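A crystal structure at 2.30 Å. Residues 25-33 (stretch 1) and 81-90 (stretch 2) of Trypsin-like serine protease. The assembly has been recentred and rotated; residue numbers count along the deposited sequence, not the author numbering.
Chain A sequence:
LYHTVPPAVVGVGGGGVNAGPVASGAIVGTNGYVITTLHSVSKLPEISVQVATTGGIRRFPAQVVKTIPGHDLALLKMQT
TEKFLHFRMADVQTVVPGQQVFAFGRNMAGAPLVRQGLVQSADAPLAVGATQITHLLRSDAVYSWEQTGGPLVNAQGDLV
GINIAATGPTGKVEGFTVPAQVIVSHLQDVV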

# COMPACT_ATOMS: atom_id res chain seq x y z
N GLY A 25 -0.37 0.57 -4.03
CA GLY A 25 0.83 -0.14 -3.59
C GLY A 25 1.93 0.87 -3.31
O GLY A 25 1.81 2.04 -3.71
N ALA A 26 2.99 0.42 -2.63
CA ALA A 26 4.10 1.30 -2.22
C ALA A 26 5.42 0.74 -2.75
O ALA A 26 5.72 -0.43 -2.53
CB ALA A 26 4.15 1.42 -0.68
N ILE A 27 6.20 1.57 -3.46
CA ILE A 27 7.51 1.12 -3.92
C ILE A 27 8.48 1.18 -2.76
O ILE A 27 8.66 2.23 -2.15
CB ILE A 27 8.04 1.97 -5.09
CG1 ILE A 27 6.99 2.14 -6.20
CG2 ILE A 27 9.30 1.33 -5.68
CD1 ILE A 27 7.56 2.82 -7.44
N VAL A 28 9.14 0.06 -2.46
CA VAL A 28 10.01 0.04 -1.29
C VAL A 28 11.44 -0.35 -1.65
O VAL A 28 12.29 -0.50 -0.77
CB VAL A 28 9.42 -0.89 -0.21
CG1 VAL A 28 8.08 -0.31 0.28
CG2 VAL A 28 9.22 -2.29 -0.76
N GLY A 29 11.73 -0.48 -2.94
CA GLY A 29 13.09 -0.80 -3.36
C GLY A 29 13.41 -0.23 -4.72
O GLY A 29 12.55 -0.17 -5.61
N THR A 30 14.66 0.17 -4.90
CA THR A 30 15.06 0.87 -6.11
C THR A 30 14.86 -0.00 -7.36
O THR A 30 14.51 0.51 -8.42
CB THR A 30 16.53 1.36 -6.00
OG1 THR A 30 16.94 1.92 -7.25
CG2 THR A 30 17.44 0.23 -5.64
N ASN A 31 15.04 -1.32 -7.23
CA ASN A 31 14.88 -2.19 -8.40
C ASN A 31 13.45 -2.68 -8.61
O ASN A 31 13.23 -3.66 -9.29
CB ASN A 31 15.80 -3.39 -8.32
CG ASN A 31 17.25 -3.01 -8.43
OD1 ASN A 31 17.71 -2.61 -9.50
ND2 ASN A 31 17.98 -3.12 -7.32
N GLY A 32 12.49 -1.99 -8.02
CA GLY A 32 11.10 -2.26 -8.33
C GLY A 32 10.34 -3.16 -7.38
O GLY A 32 9.37 -3.80 -7.79
N TYR A 33 10.75 -3.20 -6.11
CA TYR A 33 9.96 -3.92 -5.11
C TYR A 33 8.75 -3.09 -4.69
O TYR A 33 8.86 -1.88 -4.46
CB TYR A 33 10.81 -4.29 -3.91
CG TYR A 33 11.79 -5.39 -4.24
CD1 TYR A 33 11.38 -6.72 -4.23
CD2 TYR A 33 13.10 -5.10 -4.60
CE1 TYR A 33 12.26 -7.73 -4.55
CE2 TYR A 33 13.99 -6.10 -4.93
CZ TYR A 33 13.56 -7.42 -4.91
OH TYR A 33 14.45 -8.42 -5.23
N THR A 81 14.20 -3.21 -16.33
CA THR A 81 15.57 -2.75 -16.09
C THR A 81 15.60 -1.36 -15.43
O THR A 81 16.67 -0.83 -15.15
CB THR A 81 16.37 -2.67 -17.39
OG1 THR A 81 15.58 -2.02 -18.39
CG2 THR A 81 16.72 -4.06 -17.88
N GLU A 82 14.44 -0.76 -15.19
CA GLU A 82 14.43 0.60 -14.69
C GLU A 82 14.58 0.72 -13.17
O GLU A 82 14.25 -0.20 -12.42
CB GLU A 82 13.16 1.31 -15.15
CG GLU A 82 13.49 2.53 -15.99
CD GLU A 82 12.89 2.48 -17.36
OE1 GLU A 82 13.17 3.39 -18.15
OE2 GLU A 82 12.12 1.53 -17.64
N LYS A 83 15.08 1.87 -12.71
CA LYS A 83 15.21 2.17 -11.29
C LYS A 83 14.06 3.07 -10.81
O LYS A 83 13.48 3.82 -11.61
CB LYS A 83 16.56 2.83 -11.01
CG LYS A 83 17.75 1.88 -10.79
CD LYS A 83 17.83 0.74 -11.80
CE LYS A 83 19.19 0.05 -11.71
NZ LYS A 83 19.12 -1.39 -12.08
N PHE A 84 13.75 3.04 -9.52
CA PHE A 84 12.60 3.75 -8.98
C PHE A 84 12.93 4.50 -7.71
O PHE A 84 13.63 3.98 -6.84
CB PHE A 84 11.44 2.79 -8.68
CG PHE A 84 10.94 2.05 -9.89
CD1 PHE A 84 11.62 0.92 -10.37
CD2 PHE A 84 9.78 2.46 -10.55
CE1 PHE A 84 11.17 0.22 -11.48
CE2 PHE A 84 9.32 1.75 -11.68
CZ PHE A 84 10.01 0.64 -12.14
N LEU A 85 12.42 5.73 -7.61
CA LEU A 85 12.30 6.42 -6.32
C LEU A 85 11.38 5.58 -5.42
O LEU A 85 10.38 5.02 -5.89
CB LEU A 85 11.74 7.83 -6.51
CG LEU A 85 12.67 8.80 -7.25
CD1 LEU A 85 12.03 10.19 -7.38
CD2 LEU A 85 13.99 8.89 -6.51
N HIS A 86 11.70 5.48 -4.14
CA HIS A 86 11.02 4.49 -3.31
C HIS A 86 11.07 4.92 -1.87
O HIS A 86 11.93 5.71 -1.50
CB HIS A 86 11.72 3.12 -3.45
CG HIS A 86 13.16 3.17 -3.05
ND1 HIS A 86 13.61 2.78 -1.81
CD2 HIS A 86 14.26 3.61 -3.73
CE1 HIS A 86 14.92 2.96 -1.73
NE2 HIS A 86 15.34 3.47 -2.88
N PHE A 87 10.19 4.37 -1.05
CA PHE A 87 10.31 4.53 0.40
C PHE A 87 11.58 3.85 0.91
O PHE A 87 11.88 2.71 0.55
CB PHE A 87 9.08 3.94 1.10
CG PHE A 87 7.84 4.76 0.89
CD1 PHE A 87 7.67 5.97 1.58
CD2 PHE A 87 6.85 4.35 -0.00
CE1 PHE A 87 6.53 6.75 1.40
CE2 PHE A 87 5.70 5.13 -0.20
CZ PHE A 87 5.54 6.33 0.50
N ARG A 88 12.33 4.54 1.76
CA ARG A 88 13.49 3.92 2.39
C ARG A 88 13.07 3.12 3.61
O ARG A 88 12.54 3.68 4.58
CB ARG A 88 14.51 4.98 2.82
CG ARG A 88 15.00 5.91 1.73
CD ARG A 88 16.11 6.79 2.28
NE ARG A 88 17.20 5.99 2.84
CZ ARG A 88 17.90 6.31 3.92
NH1 ARG A 88 17.63 7.43 4.59
NH2 ARG A 88 18.88 5.51 4.34
N MET A 89 13.30 1.81 3.58
CA MET A 89 12.87 0.94 4.68
C MET A 89 13.59 1.25 5.99
O MET A 89 13.05 1.01 7.07
CB MET A 89 13.07 -0.53 4.31
CG MET A 89 12.16 -0.99 3.17
SD MET A 89 10.42 -0.64 3.48
CE MET A 89 10.13 -1.76 4.85
N ALA A 90 14.80 1.79 5.91
CA ALA A 90 15.52 2.23 7.09
C ALA A 90 14.80 3.39 7.80
O ALA A 90 14.98 3.60 8.99
CB ALA A 90 16.94 2.63 6.73
O HOH W 1 14.59 0.60 0.98

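A largely irregular segment can be fastened to a strand and the turn that follows it by a few backbone hydrogen bonds, with side chains packed around the anchor points. The packing of residues 81-90 against residues 25-33 in this trypsin-like serine protease illustrates the principle. Together the two stretches bury about 600 Å², and the residues that cover the most surface, Ile27, Thr30 and Phe84, lie at or beside the anchors.

Ile27 contributes most. Its carbonyl accepts the first inter-stretch backbone hydrogen bond, from Phe87 N to Ile27 O at 2.9 Å, while its side chain, leaving the backbone sideways in the m, t rotamer, reaches along the partner segment. CD1 of Ile27 lies 3.8 Å from CD2 of Phe84, while CG2 of Ile27 lies 3.7 Å from CB of His86 and also 4.0 Å from CB of Phe84. A buried, wholly apolar side chain suits this position. Next to it the smaller Ala26 points toward the other stretch, its CB 4.0 Å from CE2 of Phe87.

Thr30 supplies the second anchor. Its carbonyl O accepts a hydrogen bond from Phe84 N at 2.9 Å, and a CA-H...O contact from Lys83 CA, 3.4 Å from the same Thr30 O, adds to it. In return, Thr30 CA approaches Phe84 O at 3.5 Å, so the two backbones engage in both directions. The Thr30 side chain covers its neighbours too, with OG1 3.6 Å from CG of Lys83 and CB 3.9 Å from CD2 of His86.

Phe84 points toward stretch 1, and its flat ring extends from CD1 of Ile27 to Gly32, whose bare CA rests 3.8 Å from CD1 of Phe84. Glycine suits position 32 because at these backbone angles a CB would be jammed against the carbonyl O of the residue before.

Between the anchors, His86 lays its ring against the turn, with Gly29 CA over one face, 4.2 Å from the ring centroid. Its p rotamer lets ND1 donate to Phe87 O at 2.9 Å, a bond within its own stretch that is consistent with the ring's orientation.

The ends of the contact are secured differently. At one, Lys83 NZ donates to Asn31 OD1 at 3.2 Å, the tip of Asn31 coming nearer although its CA-to-CB bond points away. At the other, Val28 CB meets Met89 SD at 3.8 Å, and a water bridges the backbones, donating to Val28 O and accepting from Met89 N, each at 3.1 Å.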